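Local coordinates for protein subdomain of Desmoplakin Carboxy-Terminal domain (DPCT) (Homo sapiens, PDB 1LM5) that binds intermediate filaments, probably through its plakin repeats, as part of the carboxy-terminal region of desmoplakin, at the interface of chains A and B. Coordinates in Å, arbitrary orientation; residue numbers count along the deposited sequence, not the author numbering. Chains: chain A/B, subdomain of Desmoplakin Carboxy-Terminal domain (DPCT).

Contact 1: the interface of chains A and B. Residues chain A 112, 116, 155, 161; chain B 126-127, 136-137.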
# COMPACT_ATOMS: atom_id res chain seq x y z
N TYR A 112 7.31 -7.49 -12.25
CA TYR A 112 7.22 -7.12 -10.85
C TYR A 112 5.77 -6.81 -10.49
O TYR A 112 5.24 -7.33 -9.51
CB TYR A 112 8.07 -5.88 -10.58
CG TYR A 112 7.89 -5.33 -9.18
CD1 TYR A 112 8.56 -5.89 -8.10
CD2 TYR A 112 7.02 -4.27 -8.94
CE1 TYR A 112 8.37 -5.41 -6.81
CE2 TYR A 112 6.81 -3.78 -7.66
CZ TYR A 112 7.50 -4.35 -6.59
OH TYR A 112 7.30 -3.88 -5.32
N GLN A 116 4.03 -8.68 -7.57
CA GLN A 116 3.64 -7.90 -6.41
C GLN A 116 2.16 -8.07 -6.08
O GLN A 116 1.80 -8.30 -4.92
CB GLN A 116 3.95 -6.41 -6.61
CG GLN A 116 3.46 -5.55 -5.45
CD GLN A 116 3.75 -4.07 -5.64
OE1 GLN A 116 3.34 -3.47 -6.63
NE2 GLN A 116 4.46 -3.48 -4.68
N ARG A 155 6.03 -3.36 3.40
CA ARG A 155 5.07 -2.96 2.36
C ARG A 155 3.82 -3.84 2.44
O ARG A 155 2.69 -3.34 2.50
CB ARG A 155 5.67 -3.14 0.97
CG ARG A 155 6.42 -1.95 0.45
CD ARG A 155 6.52 -2.01 -1.07
NE ARG A 155 7.32 -3.13 -1.56
CZ ARG A 155 8.63 -3.26 -1.34
NH1 ARG A 155 9.29 -2.34 -0.64
NH2 ARG A 155 9.28 -4.29 -1.85
N SER A 161 -1.16 0.80 1.88
CA SER A 161 -0.42 1.40 0.78
C SER A 161 -0.34 0.56 -0.47
O SER A 161 0.38 0.90 -1.40
CB SER A 161 1.00 1.77 1.24
OG SER A 161 1.66 0.65 1.81
N GLY B 126 8.58 1.58 4.09
CA GLY B 126 8.07 0.53 3.22
C GLY B 126 8.55 0.57 1.78
O GLY B 126 8.65 -0.47 1.14
N GLY B 127 8.84 1.76 1.27
CA GLY B 127 9.30 1.86 -0.09
C GLY B 127 8.75 3.09 -0.77
O GLY B 127 7.74 3.65 -0.33
N ARG B 136 3.20 1.50 -2.81
CA ARG B 136 4.63 1.49 -2.58
C ARG B 136 5.24 0.42 -3.46
O ARG B 136 4.60 -0.59 -3.77
CB ARG B 136 4.92 1.16 -1.13
CG ARG B 136 4.42 2.19 -0.16
CD ARG B 136 4.78 1.74 1.23
NE ARG B 136 4.36 2.67 2.26
CZ ARG B 136 5.12 3.64 2.75
NH1 ARG B 136 6.35 3.83 2.29
NH2 ARG B 136 4.66 4.39 3.74
N ILE B 137 6.48 0.66 -3.87
CA ILE B 137 7.16 -0.29 -4.72
C ILE B 137 8.56 -0.52 -4.20
O ILE B 137 9.10 0.29 -3.46
CB ILE B 137 7.25 0.23 -6.16
CG1 ILE B 137 8.04 1.55 -6.18
CG2 ILE B 137 5.85 0.41 -6.71
CD1 ILE B 137 8.28 2.08 -7.57
O HOH W 1 2.65 -0.76 -5.74
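The guanidinium of A:Arg155 has the carbonyl carbon of B:Ile137 over one face, displaced toward the rim, and B:Gly126 at its edge, where a backbone carbonyl lies in the guanidinium plane. The other arginine of the contact, B:Arg136, presents an edge of its own guanidinium to the hydroxyl of A:Ser161, while the ring of A:Tyr112 carries CB of A:Gln116 over the rim of one face. Two copies of the desmoplakin fragment, a plakin (plectin) repeat protein, meet here.

A:Arg155, on helix 150-157, donates from NH1 to the carbonyl O of B:Gly126 at 2.7 Å, almost head-on to the carbonyl (165° at O). A bend at chi3 (-66°) turns the guanidinium back toward this oxygen, while the aliphatic stem runs against the other arginine: CD of A:Arg155 packs 3.6 Å from CB of B:Arg136. B:Arg136 is extended from CG to NE, which carries its head past A:Ser161 to its own chain, where NH1 donates to the carbonyl O of B:Gly127 at 3.0 Å. Its backbone is held from both directions. The N of B:Arg136 gives a longer hydrogen bond to the carbonyl O of A:Ser161 (3.2 Å), and its carbonyl O accepts from the amide NE2 of A:Gln116 (3.0 Å), in the carbonyl plane. One water joins the same carbonyl to OE1 of A:Gln116, so both ends of the amide are engaged and its orientation is probably fixed. Nearby, the phenol OH of A:Tyr112 comes to 3.6 Å from CA of B:Ile137.

Contact 2: the interface of chains A and B. Residues chain A 150-151, 154; chain B 7-9, 125-126.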
# COMPACT_ATOMS: atom_id res chain seq x y z
N GLY A 150 12.85 -7.54 4.12
CA GLY A 150 12.16 -6.84 5.18
C GLY A 150 11.37 -5.65 4.65
O GLY A 150 10.30 -5.34 5.16
N ARG A 151 11.92 -4.99 3.63
CA ARG A 151 11.25 -3.84 3.03
C ARG A 151 9.94 -4.29 2.41
O ARG A 151 8.90 -3.69 2.65
CB ARG A 151 12.14 -3.21 1.97
CG ARG A 151 13.05 -2.14 2.51
CD ARG A 151 12.29 -0.84 2.73
NE ARG A 151 12.78 -0.10 3.89
CZ ARG A 151 14.06 0.17 4.13
NH1 ARG A 151 14.99 -0.23 3.27
NH2 ARG A 151 14.41 0.84 5.21
N GLN A 154 7.43 -4.99 5.10
CA GLN A 154 6.81 -3.80 5.66
C GLN A 154 5.72 -3.32 4.69
O GLN A 154 4.64 -2.93 5.11
CB GLN A 154 7.86 -2.71 5.89
CG GLN A 154 7.29 -1.32 6.24
CD GLN A 154 6.43 -1.32 7.49
OE1 GLN A 154 6.88 -1.73 8.56
NE2 GLN A 154 5.20 -0.83 7.37
N GLU B 7 13.06 -0.57 8.46
CA GLU B 7 11.81 -0.01 7.95
C GLU B 7 10.76 -0.08 9.04
O GLU B 7 10.89 -0.84 10.00
CB GLU B 7 11.32 -0.76 6.71
CG GLU B 7 11.12 -2.25 6.89
CD GLU B 7 12.43 -3.00 6.98
OE1 GLU B 7 13.32 -2.71 6.16
OE2 GLU B 7 12.57 -3.87 7.86
N SER B 8 9.70 0.71 8.90
CA SER B 8 8.65 0.71 9.90
C SER B 8 7.56 1.70 9.55
O SER B 8 7.71 2.52 8.64
CB SER B 8 9.24 1.06 11.26
OG SER B 8 8.23 1.25 12.23
N SER B 9 6.46 1.61 10.27
CA SER B 9 5.33 2.50 10.08
C SER B 9 5.81 3.92 10.32
O SER B 9 6.76 4.15 11.07
CB SER B 9 4.26 2.16 11.10
OG SER B 9 4.85 2.16 12.40
N THR B 125 9.58 3.83 5.35
CA THR B 125 8.31 3.28 5.79
C THR B 125 7.73 2.22 4.87
O THR B 125 6.52 1.99 4.87
CB THR B 125 7.28 4.40 6.01
OG1 THR B 125 7.17 5.19 4.82
CG2 THR B 125 7.72 5.29 7.18
N GLY B 126 8.58 1.58 4.09
CA GLY B 126 8.07 0.53 3.22
C GLY B 126 8.55 0.57 1.78
O GLY B 126 8.65 -0.47 1.14
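Helix 150-157 of chain A, in a plakin (plectin) repeat protein, offers its first turns to two stretches of chain B: the N-terminal residues B:Glu7 to B:Ser9, and the loop at B:Thr125 and B:Gly126. The two chains are copies of one protein, and their pairing may belong to the crystal rather than to the filament-binding protein in the cell.

B:Glu7 lies across the beginning of the helix, between the side chains of A:Arg151 and A:Gln154 and beside the backbone of A:Gly150. Its CG sits in the crowded position between backbone N and carbonyl carbon (chi1 57°), and a further bend at chi2 turns the carboxylate toward the helix start. The methylene CG of B:Glu7 packs 3.4 Å from CB of A:Gln154, and its carboxylate carbon CD is 3.7 Å from the carbonyl O of A:Gly150. The arginine, and not the carbonyl beside it, would be expected to stabilise a negative charge on this group.

A:Arg151 forms a salt bridge with this acid, NE lying 3.5 Å from the carboxylate OE1. The oxygen stands above one face of the guanidinium, toward its rim, and the two flat groups are 76° apart. This is thus an electrostatic contact over a face, unlike the paired, coplanar bonds that an arginine and a carboxylate can make. The guanidinium also lies alongside CB of B:Glu7.

A:Gln154 reaches between the two stretches of chain B. With CG anti to the backbone N (chi1 169°), its chain bends at chi2; CG then rests 3.6 Å from CA of B:Gly126, while the amide end is turned toward the N-terminal stretch. There the amide oxygen OE1 of A:Gln154 lies 3.3 Å from CA of B:Ser8.

Contact 1 and contact 2 are neighbouring patches of one interface, their C-alpha centres about 9 Å apart. B:Gly126 belongs to both, and helix 150-157 of chain A also supplies residues to each. Contact 2 takes A:Gly150, A:Arg151 and A:Gln154 of the helix and contact 1 the adjacent A:Arg155, which points to a different part of chain B; there helix 112-124 and the 3-10 helix 159-161 join in. Segments of chain B distant in sequence are gathered onto this surface. The pairing is not an exact two-fold, and the structure alone does not establish a biological dimer.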